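PDB 3KTN: carbohydrate kinase, pfkB family from Enterococcus faecalis, which probably phosphorylates a sugar acid, perhaps 2-keto-3-deoxygluconate, as a magnesium-binding kinase of the ribokinase-like PfkB family. Local coordinates for residues T16-E19 with Y20-L23; N32-T36 with G37-L41; A125-A128 with E129-M132. One frame throughout, in Å; residues are numbered along the deposited sequence.

Contact 1 of 3, residues T16-E19 with Y20-L23; sequences TPPE and YLML
A type II' beta turn from Pro18 to Leu21 reverses the chain in the loop between strands 12-16 and 28-34. Leu21 N donates to Pro18 O at 3.1 Å. The bond is nearly straight, 162° at the hydrogen, and lies in the carbonyl plane. Glu19 takes the positive phi of the turn, 53°, without being a glycine. Pro18 CG meets Leu21 CD1 at 4.2 Å, the two side chains crossing at a slant. Leu21 CG also comes 3.4 Å from Pro18 O. Chi1 of -61° puts that CG beside its own backbone N, which is the turn donor. Just before the turn, Pro17 CB rests 3.6 Å from Leu21 O, and Pro17 CG touches Leu23 CD2 at 4.1 Å. One water bridges the two arms. It donates to Leu21 O at 2.8 Å and to Pro17 O. The extended Glu19 side chain reaches out of the loop, where OE1 forms a salt bridge with Arg30 of a second subunit. One backbone bond thus closes the turn, a water and proline-leucine packing join the chain on its flanks, and the acid at its corner serves the subunit interface.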
# COMPACT_ATOMS: atom_id res chain seq x y z
N THR A 16 11.26 4.74 -6.63
CA THR A 16 11.81 3.74 -5.73
C THR A 16 10.77 2.73 -5.30
O THR A 16 9.68 3.10 -4.86
CB THR A 16 12.35 4.41 -4.45
OG1 THR A 16 13.16 5.54 -4.80
CG2 THR A 16 13.18 3.41 -3.60
N PRO A 17 11.09 1.43 -5.44
CA PRO A 17 10.12 0.41 -5.01
C PRO A 17 10.15 0.46 -3.48
O PRO A 17 11.15 0.87 -2.88
CB PRO A 17 10.71 -0.89 -5.55
CG PRO A 17 11.61 -0.44 -6.69
CD PRO A 17 12.22 0.83 -6.17
N PRO A 18 9.07 0.04 -2.81
CA PRO A 18 9.14 0.10 -1.34
C PRO A 18 10.10 -0.92 -0.71
O PRO A 18 10.57 -1.87 -1.37
CB PRO A 18 7.68 -0.12 -0.92
CG PRO A 18 7.08 -0.88 -2.05
CD PRO A 18 7.71 -0.28 -3.28
N GLU A 19 10.41 -0.70 0.56
CA GLU A 19 11.29 -1.58 1.34
C GLU A 19 12.62 -1.80 0.61
O GLU A 19 13.29 -0.82 0.27
CB GLU A 19 10.55 -2.89 1.63
CG GLU A 19 9.22 -2.64 2.41
CD GLU A 19 8.41 -3.91 2.72
OE1 GLU A 19 7.17 -3.88 2.61
OE2 GLU A 19 9.01 -4.93 3.09
N TYR A 20 13.02 -3.05 0.39
CA TYR A 20 14.28 -3.36 -0.31
C TYR A 20 13.97 -4.16 -1.56
O TYR A 20 14.81 -4.93 -2.04
CB TYR A 20 15.21 -4.17 0.60
CG TYR A 20 15.48 -3.53 1.94
CD1 TYR A 20 16.45 -2.54 2.09
CD2 TYR A 20 14.73 -3.90 3.07
CE1 TYR A 20 16.68 -1.93 3.33
CE2 TYR A 20 14.95 -3.29 4.30
CZ TYR A 20 15.92 -2.31 4.42
OH TYR A 20 16.13 -1.72 5.64
N LEU A 21 12.77 -3.97 -2.09
CA LEU A 21 12.32 -4.69 -3.28
C LEU A 21 12.98 -4.24 -4.58
O LEU A 21 13.44 -3.10 -4.71
CB LEU A 21 10.79 -4.57 -3.40
CG LEU A 21 10.01 -5.16 -2.22
CD1 LEU A 21 8.54 -4.77 -2.32
CD2 LEU A 21 10.17 -6.68 -2.22
N MSE A 22 13.03 -5.14 -5.55
CA MSE A 22 13.63 -4.84 -6.84
C MSE A 22 12.53 -4.56 -7.85
O MSE A 22 11.36 -4.90 -7.62
CB MSE A 22 14.47 -6.03 -7.32
CG MSE A 22 15.60 -6.41 -6.37
SE MSE A 22 16.59 -8.00 -6.95
CE MSE A 22 15.55 -9.33 -6.06
N LEU A 23 12.90 -3.93 -8.97
CA LEU A 23 11.95 -3.62 -10.03
C LEU A 23 11.24 -4.87 -10.53
O LEU A 23 10.05 -4.84 -10.80
CB LEU A 23 12.65 -2.93 -11.20
CG LEU A 23 12.97 -1.46 -10.95
CD1 LEU A 23 13.84 -0.92 -12.08
CD2 LEU A 23 11.66 -0.69 -10.83
O HOH W 1 13.86 -0.68 -3.39

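Contact 2 of 3, residues N32-T36 with G37-L41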
# COMPACT_ATOMS: atom_id res chain seq x y z
N ASN A 32 9.51 10.76 -6.20
CA ASN A 32 9.80 12.02 -5.54
C ASN A 32 10.57 12.93 -6.48
O ASN A 32 11.18 12.47 -7.44
CB ASN A 32 10.61 11.79 -4.25
CG ASN A 32 9.85 10.97 -3.23
OD1 ASN A 32 9.94 9.74 -3.20
ND2 ASN A 32 9.06 11.64 -2.40
N PHE A 33 10.51 14.23 -6.20
CA PHE A 33 11.23 15.21 -7.00
C PHE A 33 12.50 15.51 -6.22
O PHE A 33 12.45 16.00 -5.10
CB PHE A 33 10.39 16.48 -7.17
CG PHE A 33 9.23 16.30 -8.11
CD1 PHE A 33 9.40 16.46 -9.48
CD2 PHE A 33 7.99 15.91 -7.62
CE1 PHE A 33 8.34 16.24 -10.36
CE2 PHE A 33 6.92 15.69 -8.49
CZ PHE A 33 7.09 15.85 -9.86
N VAL A 34 13.63 15.16 -6.82
CA VAL A 34 14.92 15.36 -6.19
C VAL A 34 15.88 16.03 -7.18
O VAL A 34 15.48 16.43 -8.28
CB VAL A 34 15.50 14.00 -5.71
CG1 VAL A 34 14.54 13.34 -4.71
CG2 VAL A 34 15.71 13.07 -6.90
N GLY A 35 17.14 16.12 -6.77
CA GLY A 35 18.18 16.73 -7.58
C GLY A 35 19.12 17.44 -6.62
O GLY A 35 18.70 17.80 -5.52
N THR A 36 20.38 17.62 -7.02
CA THR A 36 21.36 18.29 -6.16
C THR A 36 20.82 19.62 -5.62
O THR A 36 20.86 19.86 -4.42
CB THR A 36 22.68 18.56 -6.92
OG1 THR A 36 23.39 17.33 -7.07
CG2 THR A 36 23.57 19.55 -6.15
N GLY A 37 20.32 20.47 -6.51
CA GLY A 37 19.78 21.75 -6.09
C GLY A 37 18.56 21.64 -5.19
O GLY A 37 18.37 22.44 -4.28
N VAL A 38 17.73 20.63 -5.43
CA VAL A 38 16.53 20.43 -4.61
C VAL A 38 16.93 19.96 -3.22
O VAL A 38 16.47 20.52 -2.22
CB VAL A 38 15.59 19.38 -5.26
CG1 VAL A 38 14.32 19.22 -4.43
CG2 VAL A 38 15.25 19.82 -6.68
N ASN A 39 17.81 18.97 -3.16
CA ASN A 39 18.26 18.43 -1.87
C ASN A 39 18.92 19.51 -1.03
O ASN A 39 18.66 19.63 0.17
CB ASN A 39 19.27 17.28 -2.07
CG ASN A 39 18.74 16.19 -2.99
OD1 ASN A 39 17.53 16.07 -3.20
ND2 ASN A 39 19.65 15.37 -3.52
N LEU A 40 19.79 20.27 -1.67
CA LEU A 40 20.51 21.34 -0.99
C LEU A 40 19.56 22.39 -0.43
O LEU A 40 19.55 22.65 0.78
CB LEU A 40 21.49 22.01 -1.95
CG LEU A 40 22.33 23.13 -1.33
CD1 LEU A 40 23.18 22.56 -0.20
CD2 LEU A 40 23.22 23.79 -2.38
N LEU A 41 18.77 23.01 -1.30
CA LEU A 41 17.84 24.05 -0.88
C LEU A 41 16.79 23.56 0.12
O LEU A 41 16.39 24.30 1.03
CB LEU A 41 17.16 24.67 -2.10
CG LEU A 41 18.08 25.32 -3.13
CD1 LEU A 41 17.24 26.04 -4.18
CD2 LEU A 41 19.05 26.29 -2.45
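Val38 and Asn39, in the first turn of helix 36-46, touch the end of strand 28-34 and Gly35. Val38 lies alongside the last residues of the strand. Its CG1 is 3.8 Å from Phe33 O and its CG2 is 3.8 Å from Val34 O. Chi1 of -178° sets CG1 anti to the backbone N and so spreads the two methyls over successive carbonyls. Asn39 OD1 lies 3.8 Å from Val34 CB. Gly35 O sits over the flat face of the Asn39 amide, 3.0 Å from CG, and is not hydrogen-bonded to that amide. Instead Asn39 ND2 binds Asp280 OD2 of helix 278-291, which helps to hold the amide in this rotation. Gly35 is the N-cap residue, and its positive phi suits glycine. Its carbonyl O accepts Asn39 N at 2.8 Å, almost straight at 175°. Thr36 O takes Leu40 N at 3.0 Å in the next helical bond, and Leu40 CB lies 3.3 Å from the same oxygen. The strand and helix axes are almost perpendicular, at 88°. Around this bend, Phe33 packs on helix 61-72, Val38 on that helix and strand 50-57, and Leu40 on helix 278-291.

Contact 3 of 3, residues A125-A128 with E129-M132; sequences AFLA and EVDM
Phe126 meets Glu129 and Val130 mainly through its carbonyl. Phe126 O accepts Glu129 N at 2.8 Å, but the donor sits 47° out of the carbonyl plane and misses the lone pairs. Glu129 CB lies 3.7 Å from the same Phe126 O. Val130 covers this oxygen with both methyls, CG2 at 3.7 Å and CG1 at 3.8 Å. Its chi1 of -60° leaves both of them flanking the Val130 backbone N, on the side that looks back to the helix carbonyls. The Phe126 ring itself meets Trp79, with the planes at about 35°. A type I beta turn runs from Leu127 to Val130 on the way from helix 123-127 to strand 132-135 of the large mixed sheet. Leu127 O takes Val130 N in a weak bond of 3.3 Å. Val130 CG2 also comes 3.7 Å from Leu127 O. On the apolar side Leu127 CD2 approaches Val130 CG2 at 4.4 Å. Leu127 also packs on helix 144-159, while Val130 reaches Trp79 and its carbonyl accepts Lys162 NZ. Ala128 and Glu129 form the exposed corner of the turn.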
# COMPACT_ATOMS: atom_id res chain seq x y z
N ALA A 125 17.90 39.98 -12.51
CA ALA A 125 16.82 40.14 -11.54
C ALA A 125 16.94 39.21 -10.34
O ALA A 125 16.63 39.60 -9.21
CB ALA A 125 15.48 39.94 -12.23
N PHE A 126 17.38 37.98 -10.58
CA PHE A 126 17.51 37.01 -9.50
C PHE A 126 18.63 37.38 -8.55
O PHE A 126 18.42 37.45 -7.33
CB PHE A 126 17.77 35.60 -10.05
CG PHE A 126 16.81 35.18 -11.13
CD1 PHE A 126 15.52 35.69 -11.17
CD2 PHE A 126 17.20 34.26 -12.09
CE1 PHE A 126 14.62 35.29 -12.16
CE2 PHE A 126 16.31 33.84 -13.08
CZ PHE A 126 15.02 34.36 -13.12
N LEU A 127 19.81 37.61 -9.11
CA LEU A 127 20.98 37.97 -8.31
C LEU A 127 20.71 39.16 -7.39
O LEU A 127 21.24 39.23 -6.29
CB LEU A 127 22.16 38.27 -9.23
CG LEU A 127 22.74 37.04 -9.95
CD1 LEU A 127 23.70 37.47 -11.04
CD2 LEU A 127 23.43 36.15 -8.93
N ALA A 128 19.85 40.07 -7.84
CA ALA A 128 19.51 41.25 -7.06
C ALA A 128 18.76 40.92 -5.77
O ALA A 128 18.67 41.75 -4.87
CB ALA A 128 18.68 42.21 -7.90
N GLU A 129 18.23 39.70 -5.68
CA GLU A 129 17.49 39.32 -4.48
C GLU A 129 18.11 38.21 -3.65
O GLU A 129 17.50 37.73 -2.70
CB GLU A 129 16.06 38.93 -4.88
CG GLU A 129 15.22 40.10 -5.34
CD GLU A 129 13.85 39.68 -5.83
OE1 GLU A 129 13.13 39.00 -5.06
OE2 GLU A 129 13.50 40.02 -6.98
N VAL A 130 19.33 37.81 -3.98
CA VAL A 130 20.01 36.75 -3.24
C VAL A 130 21.40 37.19 -2.81
O VAL A 130 22.00 38.07 -3.44
CB VAL A 130 20.14 35.46 -4.07
CG1 VAL A 130 18.77 34.95 -4.46
CG2 VAL A 130 20.99 35.72 -5.31
N ASP A 131 21.91 36.58 -1.74
CA ASP A 131 23.25 36.91 -1.24
C ASP A 131 24.24 35.83 -1.64
O ASP A 131 25.45 36.06 -1.65
CB ASP A 131 23.23 37.01 0.28
CG ASP A 131 22.14 37.91 0.80
OD1 ASP A 131 22.12 39.10 0.40
OD2 ASP A 131 21.31 37.44 1.60
N MSE A 132 23.72 34.65 -1.96
CA MSE A 132 24.56 33.53 -2.33
C MSE A 132 23.87 32.68 -3.39
O MSE A 132 22.65 32.55 -3.38
CB MSE A 132 24.85 32.68 -1.09
CG MSE A 132 25.79 31.51 -1.31
SE MSE A 132 26.09 30.52 0.34
CE MSE A 132 27.41 31.65 1.16

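Contact 2 is the buried one, its centre about 8 Å from the centre of the chain. Contacts 1 and 3 are partly buried, and their centres lie about 40 Å apart on opposite sides of the chain's centre. Strand 28-34 relates the first two: Pro17, Pro18 and Leu23 pack on it, and 32-36 contains its end. Contact 3 instead feeds the large sheet. The chemistry follows the place. Contact 1 combines apolar packing with a bridging water and a charge used between subunits. Contact 2 relies on helical backbone bonds near the magnesium ion. Contact 3 has one out-of-plane backbone bond, one weak turn bond and an exposed acid, and no other subunit touches it.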